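Local coordinates for putative fimbrium anchoring subunit Fim4B (Bacteroides ovatus, PDB 5CAG), which is a putative anchoring subunit of a fimbrium, belonging to the FimB/Mfa2 family of predicted outer-membrane lipoproteins from a gut bacterium, at residues 119-124 with 171-176; 177-182 with 206-211. All blocks are in the same frame, centred on the assembly; numbering follows the deposited sequence.

Contact 1: 119-124 with 171-176; sequences VLNIDE and DCYCIG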
ATOM      1  N   VAL A 119      -5.272  -7.527  -0.285  1.00 70.06           N
ATOM      2  CA  VAL A 119      -6.243  -7.348  -1.350  1.00 70.76           C
ATOM      3  C   VAL A 119      -6.432  -8.632  -2.146  1.00 75.81           C
ATOM      4  O   VAL A 119      -5.496  -9.415  -2.336  1.00 75.24           O
ATOM      5  CB  VAL A 119      -5.818  -6.158  -2.276  1.00 73.82           C
ATOM      6  CG1 VAL A 119      -6.616  -6.106  -3.585  1.00 74.92           C
ATOM      7  CG2 VAL A 119      -5.936  -4.830  -1.551  1.00 73.20           C
ATOM      8  N   LEU A 120      -7.675  -8.812  -2.611  1.00 73.50           N
ATOM      9  CA  LEU A 120      -8.115  -9.778  -3.599  1.00 74.80           C
ATOM     10  C   LEU A 120      -8.968  -9.023  -4.607  1.00 82.76           C
ATOM     11  O   LEU A 120      -9.900  -8.312  -4.205  1.00 83.90           O
ATOM     12  CB  LEU A 120      -8.868 -10.979  -3.022  1.00 75.14           C
ATOM     13  CG  LEU A 120      -9.575 -11.836  -4.084  1.00 80.93           C
ATOM     14  CD1 LEU A 120      -8.584 -12.592  -4.935  1.00 81.81           C
ATOM     15  CD2 LEU A 120     -10.569 -12.756  -3.473  1.00 82.85           C
ATOM     16  N   ASN A 121      -8.628  -9.124  -5.898  1.00 80.97           N
ATOM     17  CA  ASN A 121      -9.447  -8.486  -6.925  1.00 83.34           C
ATOM     18  C   ASN A 121      -9.610  -9.435  -8.108  1.00 91.24           C
ATOM     19  O   ASN A 121      -8.615  -9.929  -8.666  1.00 92.38           O
ATOM     20  CB  ASN A 121      -8.931  -7.115  -7.348  1.00 81.38           C
ATOM     21  CG  ASN A 121      -7.644  -7.122  -8.106  1.00 97.42           C
ATOM     22  OD1 ASN A 121      -6.552  -7.289  -7.539  1.00 97.21           O
ATOM     23  ND2 ASN A 121      -7.757  -6.892  -9.399  1.00 86.34           N
ATOM     24  N   ILE A 122     -10.884  -9.771  -8.406  1.00 87.59           N
ATOM     25  CA  ILE A 122     -11.288 -10.662  -9.497  1.00 87.69           C
ATOM     26  C   ILE A 122     -11.939  -9.776 -10.544  1.00 94.52           C
ATOM     27  O   ILE A 122     -12.896  -9.072 -10.201  1.00 96.41           O
ATOM     28  CB  ILE A 122     -12.243 -11.772  -8.985  1.00 89.83           C
ATOM     29  CG1 ILE A 122     -11.620 -12.578  -7.839  1.00 87.29           C
ATOM     30  CG2 ILE A 122     -12.686 -12.673 -10.127  1.00 92.80           C
ATOM     31  CD1 ILE A 122     -12.627 -13.224  -6.904  1.00 90.84           C
ATOM     32  N   ASP A 123     -11.395  -9.736 -11.781  1.00 90.73           N
ATOM     33  CA  ASP A 123     -11.964  -8.894 -12.834  1.00 92.64           C
ATOM     34  C   ASP A 123     -13.345  -9.404 -13.250  1.00101.73           C
ATOM     35  O   ASP A 123     -14.226  -8.586 -13.522  1.00104.53           O
ATOM     36  CB  ASP A 123     -11.046  -8.787 -14.054  1.00 94.80           C
ATOM     37  CG  ASP A 123      -9.780  -7.965 -13.894  1.00101.25           C
ATOM     38  OD1 ASP A 123      -9.715  -7.124 -12.943  1.00 99.66           O
ATOM     39  OD2 ASP A 123      -8.876  -8.103 -14.751  1.00106.10           O
ATOM     40  N   GLU A 124     -13.548 -10.741 -13.294  1.00 98.70           N
ATOM     41  CA  GLU A 124     -14.856 -11.299 -13.644  1.00100.29           C
ATOM     42  C   GLU A 124     -15.146 -12.611 -12.920  1.00100.66           C
ATOM     43  O   GLU A 124     -14.381 -13.577 -13.051  1.00 99.61           O
ATOM     44  CB  GLU A 124     -15.046 -11.490 -15.155  1.00104.60           C
ATOM     45  CG  GLU A 124     -16.524 -11.563 -15.491  1.00117.97           C
ATOM     46  CD  GLU A 124     -16.885 -11.940 -16.908  1.00140.19           C
ATOM     47  OE1 GLU A 124     -16.568 -11.163 -17.839  1.00145.85           O
ATOM     48  OE2 GLU A 124     -17.556 -12.982 -17.077  1.00125.84           O
ATOM     49  N   ASP A 171       2.861   4.832  -3.902  1.00 82.32           N
ATOM     50  CA  ASP A 171       2.325   5.343  -2.642  1.00 81.13           C
ATOM     51  C   ASP A 171       0.802   5.210  -2.641  1.00 86.21           C
ATOM     52  O   ASP A 171       0.143   5.545  -1.651  1.00 86.62           O
ATOM     53  CB  ASP A 171       2.781   6.801  -2.416  1.00 83.83           C
ATOM     54  CG  ASP A 171       2.488   7.728  -3.573  1.00 95.28           C
ATOM     55  OD1 ASP A 171       1.343   8.215  -3.658  1.00 95.51           O
ATOM     56  OD2 ASP A 171       3.415   7.968  -4.396  1.00102.14           O
ATOM     57  N   CYS A 172       0.257   4.718  -3.772  1.00 83.18           N
ATOM     58  CA  CYS A 172      -1.155   4.438  -4.019  1.00 83.25           C
ATOM     59  C   CYS A 172      -1.324   3.088  -4.659  1.00 86.78           C
ATOM     60  O   CYS A 172      -0.430   2.637  -5.364  1.00 87.93           O
ATOM     61  CB  CYS A 172      -1.757   5.517  -4.888  1.00 85.93           C
ATOM     62  SG  CYS A 172      -1.852   7.101  -4.071  1.00 91.03           S
ATOM     63  N   TYR A 173      -2.461   2.432  -4.430  1.00 81.49           N
ATOM     64  CA  TYR A 173      -2.701   1.132  -5.029  1.00 80.59           C
ATOM     65  C   TYR A 173      -4.131   1.101  -5.545  1.00 90.10           C
ATOM     66  O   TYR A 173      -5.062   1.366  -4.785  1.00 90.16           O
ATOM     67  CB  TYR A 173      -2.391  -0.010  -4.038  1.00 77.82           C
ATOM     68  CG  TYR A 173      -2.540  -1.407  -4.606  1.00 77.55           C
ATOM     69  CD1 TYR A 173      -1.523  -1.991  -5.368  1.00 77.95           C
ATOM     70  CD2 TYR A 173      -3.680  -2.163  -4.354  1.00 78.51           C
ATOM     71  CE1 TYR A 173      -1.650  -3.288  -5.877  1.00 75.14           C
ATOM     72  CE2 TYR A 173      -3.821  -3.455  -4.864  1.00 79.96           C
ATOM     73  CZ  TYR A 173      -2.804  -4.020  -5.624  1.00 83.70           C
ATOM     74  OH  TYR A 173      -3.004  -5.292  -6.138  1.00 82.78           O
ATOM     75  N   CYS A 174      -4.285   0.877  -6.873  1.00 90.50           N
ATOM     76  CA  CYS A 174      -5.577   0.757  -7.529  1.00 93.16           C
ATOM     77  C   CYS A 174      -6.005  -0.642  -7.281  1.00 93.86           C
ATOM     78  O   CYS A 174      -5.407  -1.564  -7.839  1.00 93.56           O
ATOM     79  CB  CYS A 174      -5.473   1.079  -9.015  1.00 97.38           C
ATOM     80  SG  CYS A 174      -5.414   2.853  -9.388  1.00104.45           S
ATOM     81  N   ILE A 175      -6.930  -0.818  -6.322  1.00 87.42           N
ATOM     82  CA  ILE A 175      -7.406  -2.127  -5.871  1.00 85.06           C
ATOM     83  C   ILE A 175      -8.060  -2.896  -7.029  1.00 89.77           C
ATOM     84  O   ILE A 175      -7.700  -4.040  -7.251  1.00 89.79           O
ATOM     85  CB  ILE A 175      -8.334  -1.985  -4.642  1.00 87.28           C
ATOM     86  CG1 ILE A 175      -7.539  -1.455  -3.431  1.00 85.05           C
ATOM     87  CG2 ILE A 175      -9.002  -3.315  -4.307  1.00 87.78           C
ATOM     88  CD1 ILE A 175      -8.328  -0.866  -2.353  1.00 83.47           C
ATOM     89  N   GLY A 176      -8.952  -2.266  -7.779  1.00 87.82           N
ATOM     90  CA  GLY A 176      -9.577  -2.924  -8.917  1.00 90.00           C
ATOM     91  C   GLY A 176      -8.631  -3.208 -10.075  1.00 96.07           C
ATOM     92  O   GLY A 176      -8.783  -4.221 -10.767  1.00 97.80           O
TER
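Val119 CG1 lies anti to the backbone N (chi1 167°), and so does Tyr173 CG (chi1 -177°). These two torsions extend the side chains toward each other until they meet tip to tip. The contact packs strand 118-127, part of the larger mixed beta structure, against strand 172-174 of a small four-stranded antiparallel sheet and the turn 175-176. Strand 118-127 is hydrogen-bonded to strands 67-75 and 134-154. Strand 172-174 pairs in its own sheet with strand 93-96. The side of strand 118-127 used here carries Val119 and Asn121, while Leu120 and Ile122 point away and pack on Trp138.

The apolar part is a small cluster. Val119 CG1 sits at the edge of the Tyr173 ring, near its plane, 4.1 Å from CE2. The same methyl is 3.7 Å from Ile175 CG2, and here the two side chains cross obliquely. Val119 CG2 reaches Ile175 CG1 at 4.2 Å. Val72 and Ala94 also pack on Ile175, so it is wedged between strands of both sheets. Tyr173 further touches Val143 and Lys209.

The polar part centres on Asn121. Its CG takes the crowded position between the backbone N and the carbonyl carbon (chi1 69°), which lays the amide against the turn backbone. Asn121 CG is 3.2 Å from Ile175 O. The amide is gripped from outside the two segments: Lys209 NZ donates to OD1, and ND2 bonds to Tyr89 OH. Both ends of the buried amide thus have partners, which would favour this orientation. Tyr89 OH is also bonded to Asp123 OD1, and Arg216 forms a salt bridge with Asp123 OD2. Asp123 OD1 comes to 3.7 Å from Gly176 O.

Contact 2: 177-182 with 206-211; sequences KGRGVC and KQVKEM. With SO4 (sulfate ion), chain E.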
ATOM      1  N   LYS A 177      -7.651  -2.311 -10.301  1.00 92.29           N
ATOM      2  CA  LYS A 177      -6.694  -2.427 -11.404  1.00 92.90           C
ATOM      3  C   LYS A 177      -5.555  -3.404 -11.053  1.00 95.28           C
ATOM      4  O   LYS A 177      -4.922  -3.945 -11.969  1.00 97.41           O
ATOM      5  CB  LYS A 177      -6.127  -1.039 -11.814  1.00 96.66           C
ATOM      6  CG  LYS A 177      -7.135   0.021 -12.369  1.00113.42           C
ATOM      7  CD  LYS A 177      -7.628  -0.230 -13.837  1.00129.46           C
ATOM      8  CE  LYS A 177      -6.636   0.084 -14.955  1.00138.90           C
ATOM      9  NZ  LYS A 177      -7.074  -0.441 -16.287  1.00140.09           N
ATOM     10  N   GLY A 178      -5.327  -3.633  -9.751  1.00 88.10           N
ATOM     11  CA  GLY A 178      -4.287  -4.529  -9.238  1.00 86.06           C
ATOM     12  C   GLY A 178      -2.877  -4.028  -9.494  1.00 90.16           C
ATOM     13  O   GLY A 178      -1.949  -4.815  -9.699  1.00 89.77           O
ATOM     14  N   ARG A 179      -2.720  -2.700  -9.505  1.00 87.16           N
ATOM     15  CA  ARG A 179      -1.457  -2.022  -9.767  1.00 86.88           C
ATOM     16  C   ARG A 179      -1.235  -0.896  -8.781  1.00 89.76           C
ATOM     17  O   ARG A 179      -2.197  -0.262  -8.342  1.00 90.36           O
ATOM     18  CB  ARG A 179      -1.452  -1.468 -11.204  1.00 89.04           C
ATOM     19  CG  ARG A 179      -0.873  -2.457 -12.190  1.00108.24           C
ATOM     20  CD  ARG A 179      -1.024  -2.050 -13.646  1.00124.19           C
ATOM     21  NE  ARG A 179      -0.110  -2.810 -14.507  1.00133.74           N
ATOM     22  CZ  ARG A 179      -0.388  -3.990 -15.059  1.00150.53           C
ATOM     23  NH1 ARG A 179      -1.566  -4.569 -14.850  1.00140.74           N
ATOM     24  NH2 ARG A 179       0.511  -4.601 -15.821  1.00138.21           N
ATOM     25  N   GLY A 180       0.024  -0.662  -8.445  1.00 84.36           N
ATOM     26  CA  GLY A 180       0.413   0.454  -7.607  1.00 83.28           C
ATOM     27  C   GLY A 180       0.635   1.663  -8.498  1.00 91.02           C
ATOM     28  O   GLY A 180       0.953   1.514  -9.681  1.00 93.59           O
ATOM     29  N   VAL A 181       0.445   2.865  -7.969  1.00 88.09           N
ATOM     30  CA  VAL A 181       0.661   4.087  -8.730  1.00 90.53           C
ATOM     31  C   VAL A 181       1.424   5.116  -7.852  1.00 94.94           C
ATOM     32  O   VAL A 181       1.282   5.149  -6.618  1.00 92.83           O
ATOM     33  CB  VAL A 181      -0.633   4.652  -9.379  1.00 96.60           C
ATOM     34  CG1 VAL A 181      -1.516   5.383  -8.388  1.00 95.53           C
ATOM     35  CG2 VAL A 181      -0.306   5.553 -10.556  1.00 99.71           C
ATOM     36  N   CYS A 182       2.298   5.892  -8.511  1.00 92.95           N
ATOM     37  CA  CYS A 182       3.143   6.884  -7.873  1.00 91.87           C
ATOM     38  C   CYS A 182       2.572   8.272  -8.110  1.00 94.91           C
ATOM     39  O   CYS A 182       2.426   8.710  -9.258  1.00 96.94           O
ATOM     40  CB  CYS A 182       4.575   6.770  -8.371  1.00 93.30           C
ATOM     41  SG  CYS A 182       5.702   7.961  -7.617  1.00 97.75           S
ATOM     42  N   LYS A 206       3.045  -2.597  -3.728  1.00 75.01           N
ATOM     43  CA  LYS A 206       3.602  -3.421  -4.816  1.00 75.40           C
ATOM     44  C   LYS A 206       3.349  -2.698  -6.146  1.00 81.15           C
ATOM     45  O   LYS A 206       2.302  -2.044  -6.290  1.00 81.14           O
ATOM     46  CB  LYS A 206       2.933  -4.810  -4.848  1.00 76.12           C
ATOM     47  CG  LYS A 206       3.533  -5.854  -3.940  1.00 71.71           C
ATOM     48  CD  LYS A 206       2.892  -7.221  -4.193  1.00 73.71           C
ATOM     49  CE  LYS A 206       3.477  -8.276  -3.277  1.00 72.65           C
ATOM     50  NZ  LYS A 206       2.611  -9.472  -3.158  1.00 70.93           N
ATOM     51  N   GLN A 207       4.281  -2.782  -7.102  1.00 79.12           N
ATOM     52  CA  GLN A 207       4.059  -2.122  -8.397  1.00 81.03           C
ATOM     53  C   GLN A 207       2.887  -2.799  -9.113  1.00 85.62           C
ATOM     54  O   GLN A 207       2.051  -2.130  -9.739  1.00 86.19           O
ATOM     55  CB  GLN A 207       5.328  -2.162  -9.256  1.00 84.14           C
ATOM     56  CG  GLN A 207       5.467  -0.988 -10.205  1.00107.57           C
ATOM     57  CD  GLN A 207       6.641  -1.210 -11.114  1.00140.00           C
ATOM     58  OE1 GLN A 207       6.505  -1.795 -12.190  1.00137.42           O
ATOM     59  NE2 GLN A 207       7.827  -0.807 -10.673  1.00139.38           N
ATOM     60  N   VAL A 208       2.838  -4.144  -8.987  1.00 81.46           N
ATOM     61  CA  VAL A 208       1.804  -5.002  -9.545  1.00 81.47           C
ATOM     62  C   VAL A 208       1.534  -6.181  -8.633  1.00 83.09           C
ATOM     63  O   VAL A 208       2.483  -6.801  -8.117  1.00 83.81           O
ATOM     64  CB  VAL A 208       2.127  -5.541 -10.971  1.00 87.18           C
ATOM     65  CG1 VAL A 208       0.856  -6.039 -11.660  1.00 87.97           C
ATOM     66  CG2 VAL A 208       2.812  -4.500 -11.844  1.00 88.93           C
ATOM     67  N   LYS A 209       0.219  -6.520  -8.518  1.00 75.56           N
ATOM     68  CA  LYS A 209      -0.410  -7.712  -7.958  1.00 73.06           C
ATOM     69  C   LYS A 209       0.449  -8.940  -8.383  1.00 80.09           C
ATOM     70  O   LYS A 209       0.874  -9.056  -9.548  1.00 81.44           O
ATOM     71  CB  LYS A 209      -1.859  -7.776  -8.534  1.00 74.15           C
ATOM     72  CG  LYS A 209      -2.589  -9.133  -8.631  1.00 71.98           C
ATOM     73  CD  LYS A 209      -4.044  -8.995  -9.204  1.00 71.81           C
ATOM     74  CE  LYS A 209      -5.063 -10.048  -8.757  1.00 80.54           C
ATOM     75  NZ  LYS A 209      -5.519  -9.942  -7.306  1.00 93.91           N
ATOM     76  N   GLU A 210       0.766  -9.802  -7.422  1.00 75.22           N
ATOM     77  CA  GLU A 210       1.575 -10.985  -7.668  1.00 74.54           C
ATOM     78  C   GLU A 210       0.681 -12.227  -7.673  1.00 80.93           C
ATOM     79  O   GLU A 210       1.136 -13.274  -8.149  1.00 83.55           O
ATOM     80  CB  GLU A 210       2.716 -11.101  -6.633  1.00 74.47           C
ATOM     81  CG  GLU A 210       3.841 -10.100  -6.883  1.00 86.90           C
ATOM     82  CD  GLU A 210       5.064 -10.065  -5.974  1.00113.53           C
ATOM     83  OE1 GLU A 210       5.079 -10.754  -4.927  1.00100.03           O
ATOM     84  OE2 GLU A 210       5.998  -9.294  -6.293  1.00115.37           O
HETATM   85  N   MSE A 211      -0.599 -12.135  -7.182  1.00 76.28           N
HETATM   86  CA  MSE A 211      -1.462 -13.319  -7.162  1.00 76.86           C
HETATM   87  C   MSE A 211      -1.756 -13.828  -8.591  1.00 83.93           C
HETATM   88  O   MSE A 211      -1.966 -13.039  -9.525  1.00 84.89           O
HETATM   89  CB  MSE A 211      -2.746 -13.069  -6.389  1.00 78.62           C
HETATM   90  CG  MSE A 211      -3.620 -14.315  -6.192  1.00 88.18           C
HETATM   91 SE   MSE A 211      -5.321 -13.920  -5.295  0.75 98.54          SE
HETATM   92  CE  MSE A 211      -4.640 -13.722  -3.510  1.00 94.28           C
TER
HETATM   93  S   SO4 E 404      -2.516  -6.600 -18.167  1.00204.99           S
HETATM   94  O1  SO4 E 404      -3.018  -6.811 -16.809  1.00204.31           O
HETATM   95  O2  SO4 E 404      -1.184  -7.206 -18.312  1.00204.56           O
HETATM   96  O3  SO4 E 404      -3.441  -7.205 -19.133  1.00205.19           O
HETATM   97  O4  SO4 E 404      -2.427  -5.162 -18.414  1.00205.23           O
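Two backbone hydrogen bonds hold residues 177-182 and 206-211 together. Lys209 N donates to Gly178 O at 3.0 Å, with a nearly straight N-H...O angle of 168°. Gly180 N donates to Gln207 O at 2.8 Å, also nearly straight. In both bonds the donor stands above the plane of the carbonyl; for Gln207 O it is 55° out of that plane. The bonds bracket Arg179 and Val208, an antiparallel, non-hydrogen-bonded pair and a single bridge.

Weaker CA-H...O contacts lie beside them. Arg179 CA is 3.5 Å from Gln207 O, and Gly180 CA also faces Lys206 O.

The bridge lies along the outer side of strand 179-181, the last strand of a four-stranded antiparallel sheet. The loop that follows strand 197-205 runs beside this edge. Where strand 179-181 begins, Gly178 and Arg179 both face Cys174, a G1 beta bulge. Gly178 takes the bulge position with positive phi (68°), a conformation that favours glycine.

Side-chain packing is slight. Arg179 and Val208 run side by side in the same direction. Val208 CG1, anti to the backbone N, lies 4.0 Å from Arg179 CG and also covers one face of the guanidinium, over its centre. Lys209 lays its CB on Gly178 O, then leads away.

The charged groups find partners beyond the bridge. The Arg179 chain, extended from CG to NE, brings NH1 to a sulfate ion, probably from the crystallisation liquor, in a weak hydrogen bond of 3.3 Å to O1. Ser218 OG also binds this sulfate. Within the loop, Lys206 NZ forms a salt bridge with Glu210 OE1 at 3.3 Å, weak as a hydrogen bond, and a second salt bridge with Glu141.

In the fold
The centres of the two contacts are about 7 Å apart, and contact 1 closes along the chain before contact 2 opens. Strands 172-174 and 179-181 join them: they follow each other in the chain and are neighbours in one four-stranded antiparallel sheet. Probable hydrogen bonds, Val181 N with Cys172 O and Cys174 N with Arg179 O, tie the two strands. Contact 1 packs this hairpin against strand 118-127 of another sheet. Contact 2 joins its outer edge to the loop after strand 197-205. The hairpin thus meets a buried strand through one contact and a surface loop through the other, consistent with the transthyretin-like beta folds to which this protein is probably related.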